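Local coordinates for protein short-chain dehydrogenase/reductase SDR (Vibrio parahaemolyticus, PDB 3GUY) that probably catalyses a nicotinamide-cofactor-dependent oxidation or reduction as a member of the short-chain dehydrogenase/reductase family, its substrate being unassigned, at residues A149-I154 against A170-G175; K137-T142 against E179-S184; Y29-S34 against E63-Q68. The protein carries 2 engineered substitutions. All coordinates share one frame; numbering follows the deposited sequence.

Interaction 1: residues A149-I154 against A170-G175; sequences AVKGLI and AVYPGG
Y172 has the most surface buried here, and K151 runs roughly perpendicular to it at its phenol end. K151 starts with CG anti to the backbone N (chi1 -171°), bringing CG and CD alongside the hydroxyl, and K151 CD lies 3.7 Å from Y172 OH. Bends at chi3 and chi4 then fold the tip back, so that K151 NZ also ends beside Y172 OH, at 3.5 Å. That N-H...O bond is weak, and the ammonium approaches the ring obliquely. The pair thus combines a weak polar contact with methylene packing against the hydroxyl. A long, weak ion pair with E155 gives K151 NZ a second partner, one turn along the same helix.

I154 lies three residues beyond K151 and also faces the strand. Its terminal methyl, I154 CD1, meets A170 CB at 4.1 Å, an apolar touch of two methyls. A170 and Y172 both direct their CB atoms at the helix, as alternate residues of a strand do. Y172 also packs on M129, Q134 and T219, while the helix also meets the second subunit, A149 packing on A149 of that chain and K151 on its W148.

Helix 141-160 is here laid over strand 167-174, the second half of the beta-alpha-beta unit that begins with strand 124-128. This is the Rossmann-type layering of short-chain dehydrogenases, in which P173-G174 match the family's Pro-Gly motif at the end of this strand.

Interaction 2: residues K137-T142 against E179-S184; sequences KAQEST and EFWETS
Q139 and W181 form the polar part of this surface contact, a single hydrogen bond from W181 NE1 to Q139 OE1 of 2.7 Å. It is nearly straight, with an N-H...O angle of 174°. The indole N-H meets a lone pair of the amide oxygen in the carbonyl plane, and the oxygen lies almost exactly in the ring plane. The amide plane is turned 53° from the indole, and the oxygen comes to the ring edge. Q139 runs extended beyond CG, which carries OE1 out to the indole.

Van der Waals contact adds to the bond. Q139 CB comes within 3.6 Å of W181 NE1, and the end of E140 also approaches, its OE2 lying 4.3 Å from W181 CB, a loose contact.

Backbone geometry presents the glutamine. Residues K137 to E140 make a type II beta turn closed by E140 N to K137 O at 3.1 Å, with Q139 in the third position at positive phi. Q139 N bonds to E160 of the second subunit, placing the turn at the subunit interface.

F85 meets the indole ring within the same chain. W181 belongs to the loop between strand 167-174 and helix 196-207, which in this family typically helps form the substrate pocket; the turn facing it leads through E140, the N-cap residue, into helix 141-160.

Interaction 3: residues Y29-S34 against E63-Q68; sequences YLTGRS and EQLFEQ
The edge of the Y29 ring is where L65 arrives: L65 CD1 lies near the ring plane, 3.7 Å from Y29 CE2, with neither face of the phenol used in this meeting. The two side chains run antiparallel alongside one another. The neighbouring aromatic, F66, has one face touched from within its own segment, L65 CG standing 4.3 Å above the plane and offset toward the rim. L65 is thus set between a tyrosine edge on the strand side and a phenylalanine face on the helix.

T31 completes the apolar contact. Its CB is 4.0 Å from L65 CD1, and T31 CG2 reaches the other branch, L65 CD2, at 4.1 Å. With OG1 opposite the backbone N (chi1 -164°), the methyl faces L65 CD2 while the hydroxyl bonds to R52 O on the neighbouring strand. Both leucine methyls are therefore in use, CD1 in the angle between Y29 and T31 and CD2 against the methyl of T31.

The phenol end has its own link to the helix. One water lies 2.8 Å from Y29 OH and donates to L65 O at 3.0 Å, so the residue that supplies the methyls also receives a bridged polar bond at its backbone.

Helix 59-67 here covers strand 28-32, while L30, pointing away from it, packs on helix 35-42. Strand 28-32 runs between 51-53 and 4-7 in a parallel sheet of strand order 3-2-1-4-5-6-7, and that order, with helices on both faces, marks the Rossmann fold of this family; in it the loop after the second strand, here beginning around G32-R33, typically helps select the cofactor.

All three contacts belong to one Rossmann-type fold, at different places. Interactions 1 and 2 share helix 141-160, interaction 2 at its start and interaction 1 further along, with centres about 17 Å apart; both touch the second subunit, and interaction 1 is nested in the chain loop that interaction 2 closes. Interaction 3 lies across the centre of the chain from both, about 22 Å from interaction 1 and about 31 Å from interaction 2 between centres, and reaches the same sheet as interaction 1. In relatives helix 141-160 carries the catalytic tyrosine and lysine, and the loop after strand 28-32, the strand of interaction 3, helps bind the cofactor.

Interaction 1: residues A149-I154 against A170-G175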
loop_
_atom_site.group_PDB
_atom_site.type_symbol
_atom_site.label_atom_id
_atom_site.label_comp_id
_atom_site.label_asym_id
_atom_site.label_seq_id
_atom_site.Cartn_x
_atom_site.Cartn_y
_atom_site.Cartn_z
ATOM N N ALA D 149 8.069 -1.127 9.712
ATOM C CA ALA D 149 8.743 0.016 10.343
ATOM C C ALA D 149 9.982 0.472 9.513
ATOM O O ALA D 149 10.122 1.633 9.154
ATOM C CB ALA D 149 9.135 -0.317 11.792
ATOM N N VAL D 150 10.824 -0.478 9.172
ATOM C CA VAL D 150 11.958 -0.176 8.307
ATOM C C VAL D 150 11.549 0.460 6.965
ATOM O O VAL D 150 12.158 1.405 6.554
ATOM C CB VAL D 150 12.950 -1.346 8.137
ATOM C CG1 VAL D 150 14.141 -0.933 7.177
ATOM C CG2 VAL D 150 13.486 -1.830 9.496
ATOM N N LYS D 151 10.516 -0.041 6.298
ATOM C CA LYS D 151 10.045 0.554 5.055
ATOM C C LYS D 151 9.519 1.991 5.194
ATOM O O LYS D 151 9.756 2.806 4.346
ATOM C CB LYS D 151 8.972 -0.304 4.430
ATOM C CG LYS D 151 8.607 0.139 3.069
ATOM C CD LYS D 151 7.588 -0.807 2.485
ATOM C CE LYS D 151 6.651 -0.122 1.578
ATOM N NZ LYS D 151 7.075 -0.394 0.284
ATOM N N GLY D 152 8.823 2.281 6.281
ATOM C CA GLY D 152 8.373 3.624 6.528
ATOM C C GLY D 152 9.552 4.548 6.769
ATOM O O GLY D 152 9.543 5.674 6.289
ATOM N N LEU D 153 10.537 4.056 7.502
ATOM C CA LEU D 153 11.800 4.782 7.717
ATOM C C LEU D 153 12.460 5.094 6.389
ATOM O O LEU D 153 12.671 6.284 6.055
ATOM C CB LEU D 153 12.731 3.963 8.572
ATOM C CG LEU D 153 14.085 4.552 8.923
ATOM C CD1 LEU D 153 13.933 5.555 10.116
ATOM C CD2 LEU D 153 15.024 3.420 9.259
ATOM N N ILE D 154 12.741 4.072 5.594
ATOM C CA ILE D 154 13.502 4.340 4.327
ATOM C C ILE D 154 12.705 5.205 3.332
ATOM O O ILE D 154 13.282 6.013 2.645
ATOM C CB ILE D 154 14.105 3.072 3.706
ATOM C CG1 ILE D 154 13.072 2.152 3.052
ATOM C CG2 ILE D 154 14.820 2.249 4.765
ATOM C CD1 ILE D 154 13.010 2.260 1.534
ATOM N N ALA D 170 15.936 -0.481 -2.139
ATOM C CA ALA D 170 15.097 -1.320 -1.262
ATOM C C ALA D 170 15.044 -2.711 -1.840
ATOM O O ALA D 170 14.763 -2.894 -3.002
ATOM C CB ALA D 170 13.679 -0.732 -1.118
ATOM N N VAL D 171 15.340 -3.700 -1.030
ATOM C CA VAL D 171 15.342 -5.077 -1.471
ATOM C C VAL D 171 14.435 -5.861 -0.536
ATOM O O VAL D 171 14.548 -5.709 0.690
ATOM C CB VAL D 171 16.766 -5.684 -1.382
ATOM C CG1 VAL D 171 16.750 -7.085 -1.925
ATOM C CG2 VAL D 171 17.825 -4.741 -2.080
ATOM N N TYR D 172 13.550 -6.684 -1.126
ATOM C CA TYR D 172 12.537 -7.447 -0.396
ATOM C C TYR D 172 12.603 -8.912 -0.768
ATOM O O TYR D 172 11.981 -9.332 -1.751
ATOM C CB TYR D 172 11.116 -6.936 -0.680
ATOM C CG TYR D 172 10.914 -5.454 -0.444
ATOM C CD1 TYR D 172 10.557 -4.962 0.809
ATOM C CD2 TYR D 172 11.129 -4.543 -1.457
ATOM C CE1 TYR D 172 10.370 -3.603 1.030
ATOM C CE2 TYR D 172 10.952 -3.144 -1.243
ATOM C CZ TYR D 172 10.552 -2.699 -0.002
ATOM O OH TYR D 172 10.421 -1.343 0.193
ATOM N N PRO D 173 13.399 -9.691 -0.031
ATOM C CA PRO D 173 13.427 -11.108 -0.283
ATOM C C PRO D 173 12.285 -11.837 0.390
ATOM O O PRO D 173 11.862 -11.466 1.500
ATOM C CB PRO D 173 14.745 -11.569 0.323
ATOM C CG PRO D 173 15.322 -10.423 1.007
ATOM C CD PRO D 173 14.534 -9.218 0.782
ATOM N N GLY D 174 11.850 -12.921 -0.241
ATOM C CA GLY D 174 10.846 -13.805 0.363
ATOM C C GLY D 174 11.222 -15.234 0.066
ATOM O O GLY D 174 11.766 -15.526 -0.992
ATOM N N GLY D 175 10.883 -16.129 0.980
ATOM C CA GLY D 175 11.117 -17.564 0.782
ATOM C C GLY D 175 12.546 -18.008 1.068
ATOM O O GLY D 175 13.006 -19.027 0.548
#

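Interaction 2: residues K137-T142 against E179-S184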
loop_
_atom_site.group_PDB
_atom_site.type_symbol
_atom_site.label_atom_id
_atom_site.label_comp_id
_atom_site.label_asym_id
_atom_site.label_seq_id
_atom_site.Cartn_x
_atom_site.Cartn_y
_atom_site.Cartn_z
ATOM N N LYS D 137 0.901 -10.712 7.644
ATOM C CA LYS D 137 0.924 -12.176 7.694
ATOM C C LYS D 137 0.504 -12.695 9.069
ATOM O O LYS D 137 1.054 -12.280 10.107
ATOM C CB LYS D 137 2.325 -12.656 7.335
ATOM C CG LYS D 137 2.701 -12.399 5.853
ATOM C CD LYS D 137 4.196 -12.221 5.607
ATOM C CE LYS D 137 4.571 -12.455 4.089
ATOM N NZ LYS D 137 6.058 -12.512 3.867
ATOM N N ALA D 138 -0.463 -13.612 9.077
ATOM C CA ALA D 138 -0.797 -14.374 10.272
ATOM C C ALA D 138 0.419 -15.068 10.878
ATOM O O ALA D 138 1.226 -15.697 10.189
ATOM C CB ALA D 138 -1.901 -15.441 9.964
ATOM N N GLN D 139 0.523 -14.944 12.182
ATOM C CA GLN D 139 1.636 -15.486 12.970
ATOM C C GLN D 139 2.969 -14.766 12.767
ATOM O O GLN D 139 3.984 -15.219 13.185
ATOM C CB GLN D 139 1.753 -16.982 12.809
ATOM C CG GLN D 139 0.457 -17.647 13.058
ATOM C CD GLN D 139 0.619 -19.142 13.391
ATOM O OE1 GLN D 139 1.719 -19.668 13.422
ATOM N NE2 GLN D 139 -0.477 -19.796 13.624
ATOM N N GLU D 140 2.948 -13.623 12.123
ATOM C CA GLU D 140 4.169 -12.866 11.927
ATOM C C GLU D 140 3.950 -11.411 12.297
ATOM O O GLU D 140 4.590 -10.504 11.733
ATOM C CB GLU D 140 4.632 -12.994 10.463
ATOM C CG GLU D 140 4.752 -14.370 9.931
ATOM C CD GLU D 140 5.380 -14.412 8.545
ATOM O OE1 GLU D 140 6.220 -13.531 8.151
ATOM O OE2 GLU D 140 5.051 -15.383 7.849
ATOM N N SER D 141 3.051 -11.168 13.240
ATOM C CA SER D 141 2.559 -9.824 13.421
ATOM C C SER D 141 3.696 -8.848 13.817
ATOM O O SER D 141 3.717 -7.738 13.344
ATOM C CB SER D 141 1.422 -9.777 14.405
ATOM O OG SER D 141 1.817 -10.094 15.720
ATOM N N THR D 142 4.553 -9.247 14.742
ATOM C CA THR D 142 5.672 -8.386 15.201
ATOM C C THR D 142 6.828 -8.335 14.202
ATOM O O THR D 142 7.578 -7.344 14.148
ATOM C CB THR D 142 6.208 -8.867 16.547
ATOM O OG1 THR D 142 6.504 -10.285 16.446
ATOM C CG2 THR D 142 5.153 -8.596 17.663
ATOM N N GLU D 179 14.391 -16.208 7.729
ATOM C CA GLU D 179 13.265 -16.102 8.628
ATOM C C GLU D 179 11.990 -16.406 7.844
ATOM O O GLU D 179 11.355 -15.506 7.262
ATOM C CB GLU D 179 13.226 -14.717 9.287
ATOM N N PHE D 180 11.667 -17.699 7.798
ATOM C CA PHE D 180 10.426 -18.202 7.233
ATOM C C PHE D 180 9.679 -18.982 8.309
ATOM O O PHE D 180 10.283 -19.462 9.281
ATOM C CB PHE D 180 10.714 -19.112 6.036
ATOM N N TRP D 181 8.371 -19.110 8.130
ATOM C CA TRP D 181 7.513 -19.716 9.134
ATOM C C TRP D 181 6.465 -20.562 8.458
ATOM O O TRP D 181 5.564 -20.045 7.812
ATOM C CB TRP D 181 6.829 -18.628 9.961
ATOM C CG TRP D 181 6.016 -19.097 11.147
ATOM C CD1 TRP D 181 4.670 -18.989 11.301
ATOM C CD2 TRP D 181 6.511 -19.694 12.353
ATOM N NE1 TRP D 181 4.286 -19.463 12.535
ATOM C CE2 TRP D 181 5.395 -19.905 13.205
ATOM C CE3 TRP D 181 7.789 -20.067 12.807
ATOM C CZ2 TRP D 181 5.511 -20.503 14.483
ATOM C CZ3 TRP D 181 7.915 -20.653 14.090
ATOM C CH2 TRP D 181 6.773 -20.862 14.909
ATOM N N GLU D 182 6.595 -21.871 8.596
ATOM C CA GLU D 182 5.576 -22.802 8.134
ATOM C C GLU D 182 4.939 -23.477 9.339
ATOM O O GLU D 182 5.626 -23.932 10.263
ATOM C CB GLU D 182 6.186 -23.841 7.203
ATOM C CG GLU D 182 6.832 -23.258 5.937
ATOM C CD GLU D 182 5.822 -22.797 4.892
ATOM O OE1 GLU D 182 6.165 -22.857 3.684
ATOM O OE2 GLU D 182 4.690 -22.385 5.271
ATOM N N THR D 183 3.618 -23.502 9.331
ATOM C CA THR D 183 2.842 -24.113 10.382
ATOM C C THR D 183 2.682 -25.669 10.214
ATOM O O THR D 183 2.194 -26.373 11.123
ATOM C CB THR D 183 1.492 -23.415 10.437
ATOM O OG1 THR D 183 0.853 -23.754 11.663
ATOM C CG2 THR D 183 0.623 -23.778 9.250
ATOM N N SER D 184 3.093 -26.184 9.057
ATOM C CA SER D 184 3.031 -27.623 8.754
ATOM C C SER D 184 3.712 -27.834 7.423
ATOM O O SER D 184 3.866 -26.891 6.653
ATOM C CB SER D 184 1.597 -28.152 8.706
ATOM O OG SER D 184 0.880 -27.615 7.614
#

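Interaction 3: residues Y29-S34 against E63-Q68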
loop_
_atom_site.group_PDB
_atom_site.type_symbol
_atom_site.label_atom_id
_atom_site.label_comp_id
_atom_site.label_asym_id
_atom_site.label_seq_id
_atom_site.Cartn_x
_atom_site.Cartn_y
_atom_site.Cartn_z
ATOM N N TYR D 29 34.291 -4.517 3.828
ATOM C CA TYR D 29 34.391 -4.473 5.293
ATOM C C TYR D 29 33.133 -5.103 5.903
ATOM O O TYR D 29 32.023 -4.648 5.651
ATOM C CB TYR D 29 34.524 -3.034 5.757
ATOM C CG TYR D 29 34.991 -2.921 7.200
ATOM C CD1 TYR D 29 36.371 -2.882 7.516
ATOM C CD2 TYR D 29 34.078 -2.879 8.239
ATOM C CE1 TYR D 29 36.802 -2.781 8.827
ATOM C CE2 TYR D 29 34.504 -2.769 9.562
ATOM C CZ TYR D 29 35.865 -2.717 9.852
ATOM O OH TYR D 29 36.250 -2.616 11.174
ATOM N N LEU D 30 33.308 -6.188 6.645
ATOM C CA LEU D 30 32.207 -6.994 7.115
ATOM C C LEU D 30 31.906 -6.810 8.615
ATOM O O LEU D 30 32.821 -6.769 9.465
ATOM C CB LEU D 30 32.455 -8.464 6.833
ATOM C CG LEU D 30 32.804 -8.869 5.390
ATOM C CD1 LEU D 30 32.482 -10.326 5.224
ATOM C CD2 LEU D 30 32.118 -8.068 4.305
ATOM N N THR D 31 30.613 -6.691 8.943
ATOM C CA THR D 31 30.223 -6.605 10.336
ATOM C C THR D 31 29.123 -7.641 10.621
ATOM O O THR D 31 28.373 -8.071 9.728
ATOM C CB THR D 31 29.849 -5.155 10.779
ATOM O OG1 THR D 31 29.852 -5.092 12.214
ATOM C CG2 THR D 31 28.459 -4.739 10.269
ATOM N N GLY D 32 29.092 -8.081 11.863
ATOM C CA GLY D 32 28.130 -9.083 12.353
ATOM C C GLY D 32 28.284 -9.123 13.855
ATOM O O GLY D 32 29.071 -8.341 14.424
ATOM N N ARG D 33 27.575 -10.036 14.516
ATOM C CA ARG D 33 27.645 -10.079 15.983
ATOM C C ARG D 33 28.818 -10.930 16.462
ATOM O O ARG D 33 29.400 -10.614 17.493
ATOM C CB ARG D 33 26.297 -10.444 16.631
ATOM C CG ARG D 33 25.319 -9.201 16.692
ATOM C CD ARG D 33 24.246 -9.258 17.811
ATOM N NE ARG D 33 23.735 -10.615 18.084
ATOM C CZ ARG D 33 22.862 -11.284 17.324
ATOM N NH1 ARG D 33 22.384 -10.757 16.206
ATOM N NH2 ARG D 33 22.464 -12.506 17.677
ATOM N N SER D 34 29.203 -11.922 15.662
ATOM C CA SER D 34 30.223 -12.908 16.004
ATOM C C SER D 34 31.535 -12.779 15.228
ATOM O O SER D 34 31.608 -13.167 14.073
ATOM C CB SER D 34 29.661 -14.302 15.746
ATOM O OG SER D 34 30.594 -15.294 16.087
ATOM N N GLU D 63 28.303 4.149 15.662
ATOM C CA GLU D 63 29.085 5.356 15.457
ATOM C C GLU D 63 30.581 4.991 15.393
ATOM O O GLU D 63 31.291 5.487 14.542
ATOM C CB GLU D 63 28.723 6.377 16.555
ATOM C CG GLU D 63 29.657 7.561 16.786
ATOM C CD GLU D 63 29.713 7.878 18.291
ATOM O OE1 GLU D 63 28.721 8.438 18.817
ATOM O OE2 GLU D 63 30.716 7.502 18.950
ATOM N N GLN D 64 31.038 4.076 16.243
ATOM C CA GLN D 64 32.447 3.614 16.182
ATOM C C GLN D 64 32.763 2.781 14.945
ATOM O O GLN D 64 33.894 2.790 14.469
ATOM C CB GLN D 64 32.795 2.767 17.386
ATOM C CG GLN D 64 32.882 3.554 18.690
ATOM C CD GLN D 64 32.541 2.688 19.881
ATOM O OE1 GLN D 64 32.846 1.484 19.903
ATOM N NE2 GLN D 64 31.869 3.288 20.873
ATOM N N LEU D 65 31.773 2.030 14.455
ATOM C CA LEU D 65 31.959 1.201 13.271
ATOM C C LEU D 65 32.398 2.105 12.127
ATOM O O LEU D 65 33.404 1.853 11.505
ATOM C CB LEU D 65 30.675 0.377 12.924
ATOM C CG LEU D 65 30.530 -0.318 11.540
ATOM C CD1 LEU D 65 31.502 -1.506 11.321
ATOM C CD2 LEU D 65 29.073 -0.791 11.331
ATOM N N PHE D 66 31.678 3.184 11.885
ATOM C CA PHE D 66 31.984 4.016 10.743
ATOM C C PHE D 66 33.166 4.946 10.958
ATOM O O PHE D 66 33.843 5.292 9.990
ATOM C CB PHE D 66 30.753 4.761 10.264
ATOM C CG PHE D 66 29.752 3.847 9.638
ATOM C CD1 PHE D 66 29.953 3.360 8.364
ATOM C CD2 PHE D 66 28.671 3.388 10.362
ATOM C CE1 PHE D 66 29.058 2.466 7.809
ATOM C CE2 PHE D 66 27.775 2.506 9.805
ATOM C CZ PHE D 66 27.978 2.042 8.533
ATOM N N GLU D 67 33.411 5.326 12.210
ATOM C CA GLU D 67 34.529 6.211 12.534
ATOM C C GLU D 67 35.857 5.546 12.148
ATOM O O GLU D 67 36.754 6.190 11.628
ATOM C CB GLU D 67 34.538 6.531 14.031
ATOM C CG GLU D 67 35.547 7.605 14.437
ATOM C CD GLU D 67 35.216 8.984 13.872
ATOM O OE1 GLU D 67 34.021 9.349 13.837
ATOM O OE2 GLU D 67 36.161 9.708 13.476
ATOM N N GLN D 68 35.957 4.249 12.383
ATOM C CA GLN D 68 37.222 3.541 12.215
ATOM C C GLN D 68 37.491 3.102 10.778
ATOM O O GLN D 68 38.504 2.497 10.522
ATOM C CB GLN D 68 37.269 2.332 13.174
ATOM C CG GLN D 68 37.276 2.725 14.657
ATOM C CD GLN D 68 38.512 3.539 15.025
ATOM O OE1 GLN D 68 38.420 4.657 15.563
ATOM N NE2 GLN D 68 39.679 3.001 14.692
HETATM O O HOH W 1 35.195 -0.378 12.518
#